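Local structure of metallo-beta-lactamase (3L6N) at residues A[13-18]-A[34-39]; A[29-34]-A[47-52]; A[69-74]-A[94-99]; A[128-133]-A[146-151]; A[152-157]-A[188-193]. The protein hydrolyses the beta-lactam ring of penicillins, cephalosporins and carbapenems with a zinc-dependent active site, and so confers resistance to these antibiotics. All blocks are in the same frame, centred on the assembly; numbering follows the deposited sequence.

Contact 1. Residues A[13-18]-A[34-39]; sequences NNLHIY and MYLVTK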
# COMPACT_ATOMS: atom_id res chain seq x y z
N ASN A 13 18.06 5.24 -1.17
CA ASN A 13 18.54 4.58 0.05
C ASN A 13 17.42 3.95 0.89
O ASN A 13 17.51 2.76 1.24
CB ASN A 13 19.38 5.56 0.91
CG ASN A 13 20.25 4.85 1.92
OD1 ASN A 13 20.73 3.73 1.70
ND2 ASN A 13 20.51 5.53 3.04
N ASN A 14 16.38 4.72 1.18
CA ASN A 14 15.46 4.36 2.26
C ASN A 14 14.06 3.90 1.86
O ASN A 14 13.41 3.20 2.66
CB ASN A 14 15.34 5.51 3.28
CG ASN A 14 16.54 5.60 4.21
OD1 ASN A 14 17.46 4.79 4.13
ND2 ASN A 14 16.53 6.61 5.08
N LEU A 15 13.61 4.29 0.67
CA LEU A 15 12.26 3.92 0.23
C LEU A 15 12.28 2.63 -0.59
O LEU A 15 12.89 2.56 -1.66
CB LEU A 15 11.60 5.06 -0.56
CG LEU A 15 10.14 4.80 -0.94
CD1 LEU A 15 9.26 4.65 0.31
CD2 LEU A 15 9.68 5.96 -1.80
N HIS A 16 11.60 1.62 -0.07
CA HIS A 16 11.62 0.29 -0.69
C HIS A 16 10.26 -0.15 -1.18
O HIS A 16 9.25 0.04 -0.49
CB HIS A 16 12.11 -0.76 0.31
CG HIS A 16 13.55 -0.61 0.72
ND1 HIS A 16 13.99 0.42 1.52
CD2 HIS A 16 14.63 -1.39 0.46
CE1 HIS A 16 15.29 0.28 1.74
NE2 HIS A 16 15.71 -0.81 1.11
N ILE A 17 10.24 -0.74 -2.38
CA ILE A 17 9.09 -1.47 -2.90
C ILE A 17 9.33 -2.91 -2.50
O ILE A 17 10.43 -3.40 -2.67
CB ILE A 17 9.03 -1.41 -4.43
CG1 ILE A 17 8.89 0.04 -4.90
CG2 ILE A 17 7.89 -2.29 -4.98
CD1 ILE A 17 9.62 0.32 -6.21
N TYR A 18 8.32 -3.58 -1.94
CA TYR A 18 8.44 -5.02 -1.71
C TYR A 18 7.24 -5.77 -2.26
O TYR A 18 6.11 -5.29 -2.21
CB TYR A 18 8.77 -5.37 -0.25
CG TYR A 18 7.63 -5.31 0.75
CD1 TYR A 18 6.94 -6.47 1.12
CD2 TYR A 18 7.29 -4.12 1.38
CE1 TYR A 18 5.92 -6.44 2.07
CE2 TYR A 18 6.27 -4.08 2.34
CZ TYR A 18 5.59 -5.24 2.68
OH TYR A 18 4.57 -5.23 3.61
N MET A 34 5.12 -1.22 0.26
CA MET A 34 6.33 -0.43 0.41
C MET A 34 6.78 -0.43 1.86
O MET A 34 5.99 -0.68 2.77
CB MET A 34 6.10 1.02 -0.05
CG MET A 34 5.65 1.09 -1.49
SD MET A 34 5.74 2.75 -2.19
CE MET A 34 7.50 2.89 -2.58
N TYR A 35 8.06 -0.16 2.07
CA TYR A 35 8.50 0.24 3.40
C TYR A 35 9.52 1.36 3.36
O TYR A 35 10.22 1.54 2.38
CB TYR A 35 8.98 -0.96 4.23
CG TYR A 35 10.31 -1.61 3.90
CD1 TYR A 35 11.53 -0.99 4.24
CD2 TYR A 35 10.36 -2.89 3.32
CE1 TYR A 35 12.77 -1.63 3.98
CE2 TYR A 35 11.57 -3.51 3.05
CZ TYR A 35 12.76 -2.90 3.38
OH TYR A 35 13.95 -3.54 3.13
N LEU A 36 9.57 2.13 4.44
CA LEU A 36 10.44 3.31 4.48
C LEU A 36 11.34 3.22 5.70
O LEU A 36 10.86 3.12 6.82
CB LEU A 36 9.59 4.58 4.53
CG LEU A 36 10.30 5.94 4.59
CD1 LEU A 36 11.17 6.19 3.38
CD2 LEU A 36 9.24 7.04 4.75
N VAL A 37 12.66 3.22 5.46
CA VAL A 37 13.63 3.17 6.56
C VAL A 37 13.75 4.58 7.11
O VAL A 37 13.87 5.52 6.34
CB VAL A 37 15.00 2.72 6.06
CG1 VAL A 37 15.99 2.72 7.20
CG2 VAL A 37 14.90 1.31 5.47
N THR A 38 13.67 4.71 8.43
CA THR A 38 13.84 6.02 9.08
C THR A 38 14.86 5.86 10.20
O THR A 38 15.20 4.75 10.57
CB THR A 38 12.51 6.59 9.68
OG1 THR A 38 12.33 6.14 11.03
CG2 THR A 38 11.28 6.21 8.82
N LYS A 39 15.33 6.98 10.74
CA LYS A 39 16.27 6.93 11.86
C LYS A 39 15.72 6.28 13.13
O LYS A 39 16.48 5.85 14.00
CB LYS A 39 16.77 8.35 12.18
CG LYS A 39 17.67 8.95 11.13
CD LYS A 39 18.04 10.38 11.53
CE LYS A 39 19.38 10.79 10.96
NZ LYS A 39 19.36 10.96 9.49

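Contact 2. Residues A[29-34]-A[47-52]; sequences YSANSM and VPWEKV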
# COMPACT_ATOMS: atom_id res chain seq x y z
N TYR A 29 -0.73 -14.81 -7.24
CA TYR A 29 -0.84 -13.38 -7.53
C TYR A 29 0.19 -12.61 -6.71
O TYR A 29 0.65 -13.10 -5.68
CB TYR A 29 -2.24 -12.89 -7.20
CG TYR A 29 -3.32 -13.49 -8.08
CD1 TYR A 29 -3.61 -12.93 -9.33
CD2 TYR A 29 -4.02 -14.63 -7.68
CE1 TYR A 29 -4.59 -13.49 -10.15
CE2 TYR A 29 -5.00 -15.19 -8.49
CZ TYR A 29 -5.28 -14.61 -9.72
OH TYR A 29 -6.24 -15.16 -10.54
N SER A 30 0.53 -11.42 -7.19
CA SER A 30 1.51 -10.57 -6.54
C SER A 30 0.81 -9.33 -6.02
O SER A 30 -0.19 -8.87 -6.59
CB SER A 30 2.60 -10.18 -7.54
OG SER A 30 3.77 -9.73 -6.89
N ALA A 31 1.32 -8.80 -4.92
CA ALA A 31 0.88 -7.50 -4.42
C ALA A 31 2.13 -6.69 -4.13
O ALA A 31 3.08 -7.21 -3.55
CB ALA A 31 0.06 -7.65 -3.14
N ASN A 32 2.11 -5.42 -4.52
CA ASN A 32 3.21 -4.51 -4.24
C ASN A 32 2.91 -3.65 -3.04
O ASN A 32 1.87 -3.00 -2.97
CB ASN A 32 3.46 -3.61 -5.45
CG ASN A 32 3.67 -4.40 -6.71
OD1 ASN A 32 4.50 -5.31 -6.75
ND2 ASN A 32 2.88 -4.09 -7.74
N SER A 33 3.81 -3.69 -2.06
CA SER A 33 3.71 -2.86 -0.87
C SER A 33 5.00 -2.05 -0.78
O SER A 33 5.86 -2.15 -1.65
CB SER A 33 3.50 -3.74 0.37
OG SER A 33 2.20 -4.36 0.31
N MET A 34 5.12 -1.22 0.26
CA MET A 34 6.33 -0.43 0.41
C MET A 34 6.78 -0.43 1.86
O MET A 34 5.99 -0.68 2.77
CB MET A 34 6.10 1.02 -0.05
CG MET A 34 5.65 1.09 -1.49
SD MET A 34 5.74 2.75 -2.19
CE MET A 34 7.50 2.89 -2.58
N VAL A 47 0.89 -4.67 4.27
CA VAL A 47 1.55 -5.82 4.89
C VAL A 47 1.58 -7.01 3.93
O VAL A 47 0.84 -7.02 2.93
CB VAL A 47 0.85 -6.22 6.21
CG1 VAL A 47 0.85 -5.06 7.20
CG2 VAL A 47 -0.59 -6.69 5.95
N PRO A 48 2.44 -8.01 4.20
CA PRO A 48 2.42 -9.20 3.33
C PRO A 48 1.03 -9.78 3.14
O PRO A 48 0.21 -9.79 4.07
CB PRO A 48 3.32 -10.19 4.06
CG PRO A 48 4.33 -9.31 4.73
CD PRO A 48 3.52 -8.11 5.21
N TRP A 49 0.75 -10.23 1.92
CA TRP A 49 -0.55 -10.80 1.57
C TRP A 49 -0.90 -11.98 2.46
O TRP A 49 -2.05 -12.13 2.89
CB TRP A 49 -0.59 -11.21 0.10
CG TRP A 49 -1.96 -11.10 -0.54
CD1 TRP A 49 -3.18 -11.10 0.09
CD2 TRP A 49 -2.24 -10.97 -1.94
NE1 TRP A 49 -4.19 -10.97 -0.84
CE2 TRP A 49 -3.64 -10.89 -2.09
CE3 TRP A 49 -1.43 -10.92 -3.09
CZ2 TRP A 49 -4.26 -10.74 -3.34
CZ3 TRP A 49 -2.05 -10.77 -4.35
CH2 TRP A 49 -3.46 -10.69 -4.45
N GLU A 50 0.10 -12.80 2.77
CA GLU A 50 -0.08 -13.94 3.65
C GLU A 50 0.39 -13.60 5.06
O GLU A 50 1.56 -13.30 5.27
CB GLU A 50 0.69 -15.17 3.13
CG GLU A 50 0.25 -15.68 1.75
CD GLU A 50 -1.17 -16.25 1.71
OE1 GLU A 50 -1.53 -16.76 0.64
OE2 GLU A 50 -1.91 -16.19 2.72
N LYS A 51 -0.52 -13.66 6.02
CA LYS A 51 -0.20 -13.39 7.42
C LYS A 51 0.89 -14.29 8.00
O LYS A 51 1.59 -13.88 8.92
CB LYS A 51 -1.47 -13.45 8.29
CG LYS A 51 -2.07 -14.84 8.42
CD LYS A 51 -3.11 -14.88 9.53
CE LYS A 51 -4.33 -14.04 9.21
NZ LYS A 51 -5.39 -14.20 10.26
N VAL A 52 1.05 -15.49 7.44
CA VAL A 52 2.15 -16.36 7.88
C VAL A 52 3.55 -15.78 7.58
O VAL A 52 4.55 -16.29 8.09
CB VAL A 52 2.03 -17.81 7.35
CG1 VAL A 52 0.75 -18.44 7.87
CG2 VAL A 52 2.05 -17.85 5.85

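Contact 3. Residues A[69-74]-A[94-99]; sequences VVAVFA and KTYATA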
# COMPACT_ATOMS: atom_id res chain seq x y z
N VAL A 69 10.45 -2.78 12.79
CA VAL A 69 9.25 -2.11 12.28
C VAL A 69 8.61 -1.34 13.44
O VAL A 69 8.32 -1.91 14.50
CB VAL A 69 8.26 -3.11 11.68
CG1 VAL A 69 6.95 -2.41 11.31
CG2 VAL A 69 8.87 -3.78 10.47
N VAL A 70 8.40 -0.04 13.23
CA VAL A 70 7.84 0.82 14.27
C VAL A 70 6.47 1.41 13.94
O VAL A 70 5.84 2.01 14.81
CB VAL A 70 8.84 1.93 14.71
CG1 VAL A 70 10.14 1.28 15.21
CG2 VAL A 70 9.11 2.94 13.59
N ALA A 71 6.01 1.22 12.71
CA ALA A 71 4.68 1.70 12.31
C ALA A 71 4.20 0.95 11.09
O ALA A 71 5.00 0.56 10.23
CB ALA A 71 4.71 3.19 12.04
N VAL A 72 2.89 0.74 11.01
CA VAL A 72 2.28 0.10 9.84
C VAL A 72 1.12 0.97 9.40
O VAL A 72 0.22 1.26 10.21
CB VAL A 72 1.75 -1.31 10.20
CG1 VAL A 72 1.01 -1.94 9.01
CG2 VAL A 72 2.91 -2.21 10.66
N PHE A 73 1.15 1.41 8.14
CA PHE A 73 0.05 2.18 7.54
C PHE A 73 -0.70 1.32 6.54
O PHE A 73 -0.08 0.70 5.68
CB PHE A 73 0.60 3.43 6.83
CG PHE A 73 0.98 4.54 7.76
CD1 PHE A 73 2.13 4.46 8.55
CD2 PHE A 73 0.21 5.70 7.81
CE1 PHE A 73 2.50 5.50 9.40
CE2 PHE A 73 0.57 6.75 8.67
CZ PHE A 73 1.72 6.65 9.46
N ALA A 74 -2.03 1.31 6.63
CA ALA A 74 -2.87 0.54 5.70
C ALA A 74 -3.50 1.47 4.68
O ALA A 74 -4.04 2.52 5.05
CB ALA A 74 -3.98 -0.20 6.47
N LYS A 94 2.73 0.57 16.52
CA LYS A 94 1.64 1.47 16.14
C LYS A 94 1.12 1.14 14.74
O LYS A 94 1.90 0.96 13.79
CB LYS A 94 2.12 2.91 16.19
CG LYS A 94 2.37 3.42 17.60
CD LYS A 94 2.63 4.90 17.59
CE LYS A 94 2.71 5.43 19.02
NZ LYS A 94 2.93 6.90 19.01
N THR A 95 -0.19 1.03 14.62
CA THR A 95 -0.83 0.81 13.33
C THR A 95 -1.72 2.00 12.99
O THR A 95 -2.33 2.62 13.88
CB THR A 95 -1.67 -0.47 13.32
OG1 THR A 95 -2.59 -0.44 14.43
CG2 THR A 95 -0.77 -1.69 13.44
N TYR A 96 -1.81 2.29 11.69
CA TYR A 96 -2.46 3.50 11.20
C TYR A 96 -3.43 3.17 10.09
O TYR A 96 -3.08 2.49 9.10
CB TYR A 96 -1.42 4.48 10.65
CG TYR A 96 -0.50 5.09 11.69
CD1 TYR A 96 0.59 4.38 12.18
CD2 TYR A 96 -0.70 6.39 12.14
CE1 TYR A 96 1.44 4.93 13.12
CE2 TYR A 96 0.15 6.96 13.08
CZ TYR A 96 1.22 6.21 13.56
OH TYR A 96 2.07 6.76 14.50
N ALA A 97 -4.66 3.66 10.23
CA ALA A 97 -5.68 3.51 9.19
C ALA A 97 -6.62 4.70 9.29
O ALA A 97 -6.72 5.33 10.34
CB ALA A 97 -6.47 2.21 9.38
N THR A 98 -7.30 5.00 8.19
CA THR A 98 -8.34 6.03 8.24
C THR A 98 -9.55 5.54 9.02
O THR A 98 -9.73 4.33 9.22
CB THR A 98 -8.83 6.41 6.84
OG1 THR A 98 -9.44 5.26 6.24
CG2 THR A 98 -7.69 6.93 5.96
N ALA A 99 -10.40 6.48 9.45
CA ALA A 99 -11.66 6.12 10.08
C ALA A 99 -12.50 5.19 9.20
O ALA A 99 -13.05 4.20 9.69
CB ALA A 99 -12.44 7.37 10.46
O HOH W 1 5.44 1.72 17.33
O HOH W 2 -6.50 3.47 5.83

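Contact 4. Residues A[128-133]-A[146-151]; sequences EEFVVD and VWFPKY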
# COMPACT_ATOMS: atom_id res chain seq x y z
N GLU A 128 12.12 11.28 8.08
CA GLU A 128 11.43 11.02 6.82
C GLU A 128 10.05 11.65 6.85
O GLU A 128 9.51 11.91 7.93
CB GLU A 128 11.29 9.51 6.59
CG GLU A 128 12.63 8.76 6.50
CD GLU A 128 13.48 9.15 5.28
OE1 GLU A 128 12.94 9.53 4.22
OE2 GLU A 128 14.73 9.06 5.40
N GLU A 129 9.47 11.86 5.67
CA GLU A 129 8.17 12.53 5.54
C GLU A 129 7.31 11.88 4.47
O GLU A 129 7.82 11.45 3.44
CB GLU A 129 8.41 14.00 5.19
CG GLU A 129 7.19 14.89 5.15
CD GLU A 129 7.52 16.26 4.58
OE1 GLU A 129 6.59 16.94 4.10
OE2 GLU A 129 8.71 16.66 4.60
N PHE A 130 6.01 11.81 4.73
CA PHE A 130 5.07 11.35 3.70
C PHE A 130 3.67 11.91 3.97
O PHE A 130 3.42 12.45 5.05
CB PHE A 130 5.05 9.81 3.62
CG PHE A 130 4.85 9.14 4.95
CD1 PHE A 130 3.58 8.76 5.37
CD2 PHE A 130 5.95 8.89 5.79
CE1 PHE A 130 3.40 8.14 6.61
CE2 PHE A 130 5.78 8.27 7.02
CZ PHE A 130 4.50 7.90 7.44
N VAL A 131 2.79 11.79 2.99
CA VAL A 131 1.41 12.27 3.12
C VAL A 131 0.49 11.15 2.65
O VAL A 131 0.66 10.63 1.56
CB VAL A 131 1.16 13.54 2.27
CG1 VAL A 131 -0.31 13.99 2.38
CG2 VAL A 131 2.10 14.67 2.68
N VAL A 132 -0.50 10.81 3.46
CA VAL A 132 -1.54 9.87 3.04
C VAL A 132 -2.71 10.70 2.53
O VAL A 132 -3.24 11.54 3.27
CB VAL A 132 -1.99 8.95 4.20
CG1 VAL A 132 -3.05 7.96 3.70
CG2 VAL A 132 -0.80 8.23 4.81
N ASP A 133 -3.10 10.47 1.28
CA ASP A 133 -4.14 11.28 0.63
C ASP A 133 -5.36 10.45 0.26
O ASP A 133 -5.24 9.34 -0.26
CB ASP A 133 -3.60 11.92 -0.65
CG ASP A 133 -2.97 13.29 -0.42
OD1 ASP A 133 -1.90 13.55 -1.01
OD2 ASP A 133 -3.56 14.11 0.32
N VAL A 146 -0.22 7.15 -0.97
CA VAL A 146 0.83 7.69 -0.12
C VAL A 146 1.87 8.40 -0.97
O VAL A 146 2.47 7.81 -1.88
CB VAL A 146 1.52 6.61 0.76
CG1 VAL A 146 2.43 7.29 1.79
CG2 VAL A 146 0.46 5.76 1.49
N TRP A 147 2.06 9.69 -0.69
CA TRP A 147 3.02 10.51 -1.43
C TRP A 147 4.29 10.69 -0.62
O TRP A 147 4.24 11.01 0.57
CB TRP A 147 2.39 11.88 -1.72
CG TRP A 147 3.32 12.92 -2.33
CD1 TRP A 147 3.63 14.14 -1.81
CD2 TRP A 147 4.04 12.81 -3.57
NE1 TRP A 147 4.50 14.80 -2.65
CE2 TRP A 147 4.76 14.01 -3.74
CE3 TRP A 147 4.12 11.82 -4.56
CZ2 TRP A 147 5.58 14.25 -4.85
CZ3 TRP A 147 4.94 12.06 -5.67
CH2 TRP A 147 5.65 13.26 -5.80
N PHE A 148 5.43 10.46 -1.27
CA PHE A 148 6.75 10.58 -0.65
C PHE A 148 7.52 11.73 -1.31
O PHE A 148 8.22 11.52 -2.30
CB PHE A 148 7.52 9.26 -0.81
CG PHE A 148 6.85 8.09 -0.12
CD1 PHE A 148 6.00 7.24 -0.82
CD2 PHE A 148 7.08 7.85 1.23
CE1 PHE A 148 5.38 6.16 -0.19
CE2 PHE A 148 6.47 6.77 1.89
CZ PHE A 148 5.63 5.92 1.16
N PRO A 149 7.37 12.96 -0.75
CA PRO A 149 7.84 14.16 -1.46
C PRO A 149 9.34 14.19 -1.75
O PRO A 149 9.74 14.70 -2.80
CB PRO A 149 7.43 15.31 -0.54
CG PRO A 149 7.17 14.71 0.78
CD PRO A 149 6.69 13.30 0.50
N LYS A 150 10.14 13.65 -0.84
CA LYS A 150 11.60 13.62 -1.03
C LYS A 150 12.07 12.56 -2.04
O LYS A 150 13.24 12.58 -2.47
CB LYS A 150 12.31 13.45 0.32
CG LYS A 150 11.87 14.46 1.40
CD LYS A 150 12.21 15.91 1.02
CE LYS A 150 12.32 16.77 2.27
NZ LYS A 150 12.86 18.13 1.96
N TYR A 151 11.18 11.66 -2.43
CA TYR A 151 11.49 10.58 -3.36
C TYR A 151 10.80 10.71 -4.71
O TYR A 151 11.15 10.00 -5.66
CB TYR A 151 11.12 9.23 -2.72
CG TYR A 151 11.88 8.98 -1.44
CD1 TYR A 151 11.39 9.42 -0.21
CD2 TYR A 151 13.10 8.31 -1.46
CE1 TYR A 151 12.10 9.21 0.97
CE2 TYR A 151 13.81 8.09 -0.30
CZ TYR A 151 13.31 8.54 0.91
OH TYR A 151 14.03 8.32 2.06
O HOH W 3 9.58 11.86 1.38

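Contact 5. Residues A[152-157]-A[188-193]; sequences NVLDGG and AKYSKA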
# COMPACT_ATOMS: atom_id res chain seq x y z
N ASN A 152 9.81 11.61 -4.78
CA ASN A 152 8.93 11.76 -5.94
C ASN A 152 8.26 10.45 -6.34
O ASN A 152 8.10 10.15 -7.52
CB ASN A 152 9.66 12.41 -7.13
CG ASN A 152 9.89 13.90 -6.91
OD1 ASN A 152 9.10 14.58 -6.25
ND2 ASN A 152 10.98 14.41 -7.47
N VAL A 153 7.87 9.68 -5.33
CA VAL A 153 7.21 8.40 -5.57
C VAL A 153 5.81 8.45 -4.96
O VAL A 153 5.64 8.89 -3.84
CB VAL A 153 8.01 7.23 -4.93
CG1 VAL A 153 7.20 5.93 -4.96
CG2 VAL A 153 9.34 7.03 -5.64
N LEU A 154 4.83 7.99 -5.74
CA LEU A 154 3.47 7.84 -5.23
C LEU A 154 3.15 6.37 -5.09
O LEU A 154 3.26 5.62 -6.06
CB LEU A 154 2.45 8.47 -6.17
CG LEU A 154 1.02 8.44 -5.63
CD1 LEU A 154 0.84 9.47 -4.51
CD2 LEU A 154 0.01 8.69 -6.75
N ASP A 155 2.75 5.96 -3.89
CA ASP A 155 2.23 4.62 -3.69
C ASP A 155 0.76 4.68 -4.04
O ASP A 155 -0.05 5.20 -3.27
CB ASP A 155 2.42 4.18 -2.23
CG ASP A 155 2.00 2.74 -1.97
OD1 ASP A 155 1.52 2.07 -2.91
OD2 ASP A 155 2.16 2.31 -0.81
N GLY A 156 0.42 4.17 -5.22
CA GLY A 156 -0.95 4.24 -5.75
C GLY A 156 -1.90 3.25 -5.11
O GLY A 156 -3.12 3.47 -5.05
N GLY A 157 -1.33 2.14 -4.62
CA GLY A 157 -2.13 1.04 -4.12
C GLY A 157 -3.07 0.51 -5.18
O GLY A 157 -2.85 0.70 -6.39
N ALA A 188 -3.73 14.65 -12.18
CA ALA A 188 -3.57 16.10 -12.14
C ALA A 188 -2.75 16.57 -10.94
O ALA A 188 -2.01 17.55 -11.03
CB ALA A 188 -4.94 16.77 -12.15
N LYS A 189 -2.86 15.86 -9.82
CA LYS A 189 -2.22 16.26 -8.57
C LYS A 189 -0.74 15.86 -8.46
O LYS A 189 0.06 16.60 -7.89
CB LYS A 189 -3.01 15.71 -7.37
CG LYS A 189 -2.48 16.16 -6.02
CD LYS A 189 -3.43 15.84 -4.89
CE LYS A 189 -2.84 16.29 -3.57
NZ LYS A 189 -3.88 16.51 -2.54
N TYR A 190 -0.39 14.69 -8.98
CA TYR A 190 0.97 14.16 -8.81
C TYR A 190 1.78 14.16 -10.10
O TYR A 190 2.33 13.13 -10.51
CB TYR A 190 0.95 12.77 -8.16
CG TYR A 190 0.24 12.77 -6.84
CD1 TYR A 190 -1.03 12.22 -6.72
CD2 TYR A 190 0.83 13.34 -5.70
CE1 TYR A 190 -1.70 12.22 -5.53
CE2 TYR A 190 0.16 13.35 -4.48
CZ TYR A 190 -1.10 12.78 -4.41
OH TYR A 190 -1.80 12.75 -3.24
N SER A 191 1.84 15.33 -10.73
CA SER A 191 2.68 15.54 -11.90
C SER A 191 4.17 15.39 -11.56
O SER A 191 4.96 14.96 -12.39
CB SER A 191 2.39 16.90 -12.54
OG SER A 191 2.45 17.94 -11.58
N LYS A 192 4.53 15.72 -10.31
CA LYS A 192 5.92 15.60 -9.84
C LYS A 192 6.37 14.14 -9.64
O LYS A 192 7.57 13.88 -9.54
CB LYS A 192 6.15 16.38 -8.55
CG LYS A 192 6.20 17.90 -8.71
CD LYS A 192 6.69 18.55 -7.42
CE LYS A 192 6.41 20.04 -7.41
NZ LYS A 192 7.00 20.69 -6.20
N ALA A 193 5.42 13.21 -9.59
CA ALA A 193 5.74 11.80 -9.40
C ALA A 193 6.47 11.22 -10.60
O ALA A 193 5.99 11.28 -11.73
CB ALA A 193 4.47 10.99 -9.11

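Contact 1. Residues A[13-18]-A[34-39]
His16 turns CG anti to its carbonyl carbon (chi1 -67°), whereas Tyr35 carries CG between its backbone N and carbonyl carbon (chi1 73°), and the two rings meet as an offset stack. Their planes are 13° apart and their centroids 4.4 Å. His16 CB lies over the centre of the tyrosine face, and Tyr35 CE1 sits 3.4 Å from His16 ND1, toward the rim of the imidazole. The pair belongs to an antiparallel beta hairpin, strands 15-24 and 27-38, in which His16 and Tyr35 form a hydrogen-bonded pair: His16 N to Tyr35 O is 2.8 Å, and Tyr35 N returns a bond to His16 O. Asn14 O takes Val37 N at 2.9 Å and, weakly, His16 ND1 at 3.1 Å. On the other face of the hairpin Met34 bends at chi3, and its CE packs 3.6 Å from Leu15 CG and also touches Ile17 CG1. Beyond the stack, Tyr35 OH is hydrogen-bonded to His65 NE2 and Tyr18 OH to Asp46 O, while the Asn14 side chain reaches the second sheet. The weak bond at Asn14 O is consistent with a proton on ND1 of His16, with its ring held flat against tyrosine.

Contact 2. Residues A[29-34]-A[47-52]
Tyr29 begins the contact with Trp49, where strand 27-38 of the larger sheet of the metallo-beta-lactamase alpha-beta/beta-alpha sandwich meets the loop that follows strand 41-45. Only the root of the tyrosine takes part: CB sits 3.6 Å from Trp49 CZ3 and 3.7 Å from Trp49 CH2, while the phenol ring turns off, its CG anti to the carbonyl carbon (chi1 -66°). Ser30 contributes its backbone, with O 3.5 Å from Trp49 CZ3; the same carbonyl accepts a hydrogen bond from His200 ND1 and so probably helps orient this zinc ligand. Ala31 points its methyl at the indole, CB lying 3.6 Å from Trp49 CE3. All three residues thus meet the benzene half of the indole, which reaches the strand with CG about 30° short of anti to the backbone N (chi1 -149°). The indole also touches Asp80 and His200, two of the three side chains of one zinc site, and meets the ring of Phe24; Trp49 N is hydrogen-bonded to Thr20 OG1. Trp49 therefore packs on both the strand and two zinc ligands, a second-shell position. Further along, Ser33 turns its side chain toward the beginning of the loop, where the approach is looser: Ser33 OG stops 4.0 Å from Val47 O.

Contact 3. Residues A[69-74]-A[94-99]
Phe73 and Tyr96 lie ring on ring, nearly parallel with planes at 4° and centroids 4.1 Å apart, as an offset stack. Over the phenylalanine face, toward its rim, comes Tyr96 CB, 3.5 Å from Phe73 CD2; over the tyrosine face comes Phe73 CZ, 3.5 Å from Tyr96 CG. Val72 O lies at the edge of the tyrosine ring, in its plane, and Ala71 CB approaches Tyr96 CE1. The stack forms between neighbouring parallel strands of a beta-alpha-beta unit, strand 69-73, helix 86-90 and strand 94-97, and both side chains turn CG anti to the carbonyl carbon (chi1 -77° and -68°), which starts the two rings off alike. Phe130 and Tyr123 meet the Phe73 ring edge-to-face, which buries it in the core where the two sheets face each other. On the opposite face of the strands Val72 CB meets Thr95 CG2, with Phe88 of the crossover helix packed on both residues; Thr95 OG1 is bonded to Asn89 OD1. Backbone bonds fix the register: Val72 N to Lys94 O, Tyr96 N to Val72 O at 2.7 Å, and Ala74 N to Tyr96 O. Strand 69-73 leads on to the zinc ligands His76 and His78. Past Ala74 the two segments part and water bridges them, donating to Ala74 O at 2.8 Å and accepting from Thr98 N at 2.9 Å.

Contact 4. Residues A[128-133]-A[146-151]
Tyr151 OH donates to Glu128 OE1 at 2.7 Å, a bond that ties the far ends of two segments joined by an antiparallel beta hairpin, strands 128-133 and 145-148, in the smaller sheet of the sandwich. The hydroxyl meets the oxygen from above the carboxylate, 42° out of its plane, while OE1 lies at the edge of the tyrosine ring. The Glu128 chain is bent at chi2 (-65°), which sets the place of CD. Strand pairing proper rests on Val131 and Trp147, with Val131 N to Trp147 O at 2.9 Å and Trp147 N to Val131 O at 2.8 Å. On the buried face Phe130 lies side by side with both Val146 and Phe148; its CB is 3.7 Å from Phe148 CD2 and its CD1 4.0 Å from Val146 CG1. Where the strands part, a water donates to Glu129 O at 2.7 Å and accepts from Lys150 N. In the next shell Asn14 ND2 binds Glu128 OE2, the second oxygen of that carboxylate, so both oxygens are held. Phe45 meets the Phe130 ring edge-to-face, and Leu36 packs on Phe130 and Tyr151, joining the hairpin to the larger sheet. On the other face Tyr190 packs against the indole of Trp147, and Pro149 CA rests 3.4 Å above the plane of that indole, toward its rim.

Contact 5. Residues A[152-157]-A[188-193]
Asn152 O is approached by Ala193 CA at 3.4 Å, a C-H...O contact, and takes a weak hydrogen bond from Thr194 OG1; the backbones of Asn152 and Thr194 are bonded as well. The Asn152 side chain leans over a type I turn that runs from Tyr190 to Ala193, its CG 3.5 Å from Lys192 O. The apolar part of the contact is Leu154 against Tyr190. Leu154 sets CG anti to its backbone N (chi1 -175°), and its CD1 stands over the centre of the tyrosine face, 3.7 Å from the centroid and 5° off the normal, a CH-pi contact. Its other branch, CD2, touches Tyr190 CD1 at 3.7 Å. Lys189 CG covers the opposite face, so the ring is sandwiched. The turn takes the chain from helix 179-189 to strand 195-198, which lies parallel to strand 153-157, completing a beta-alpha-beta unit, with Trp147 of strand 145-148 packed beside the turn.

In the fold
From the N terminus, contact 1 closes the first hairpin of the larger sheet. Contact 2 starts inside that hairpin and brings the loop after strand 41-45 back onto strand 27-38, so the two cross and share Met34. Contact 3 follows in series in the same sheet, closing a beta-alpha-beta unit. In the smaller sheet contact 4 closes a hairpin, and contact 5 joins the next strand to the turn that follows helix 179-189, within a second beta-alpha-beta unit. No contact nests within another. The sheets meet where Phe73 of contact 3 packs on Phe130 of contact 4, where Met34 touches Val153 and Asp155 of contact 5, and where Asn14 ties contact 1 to contact 4.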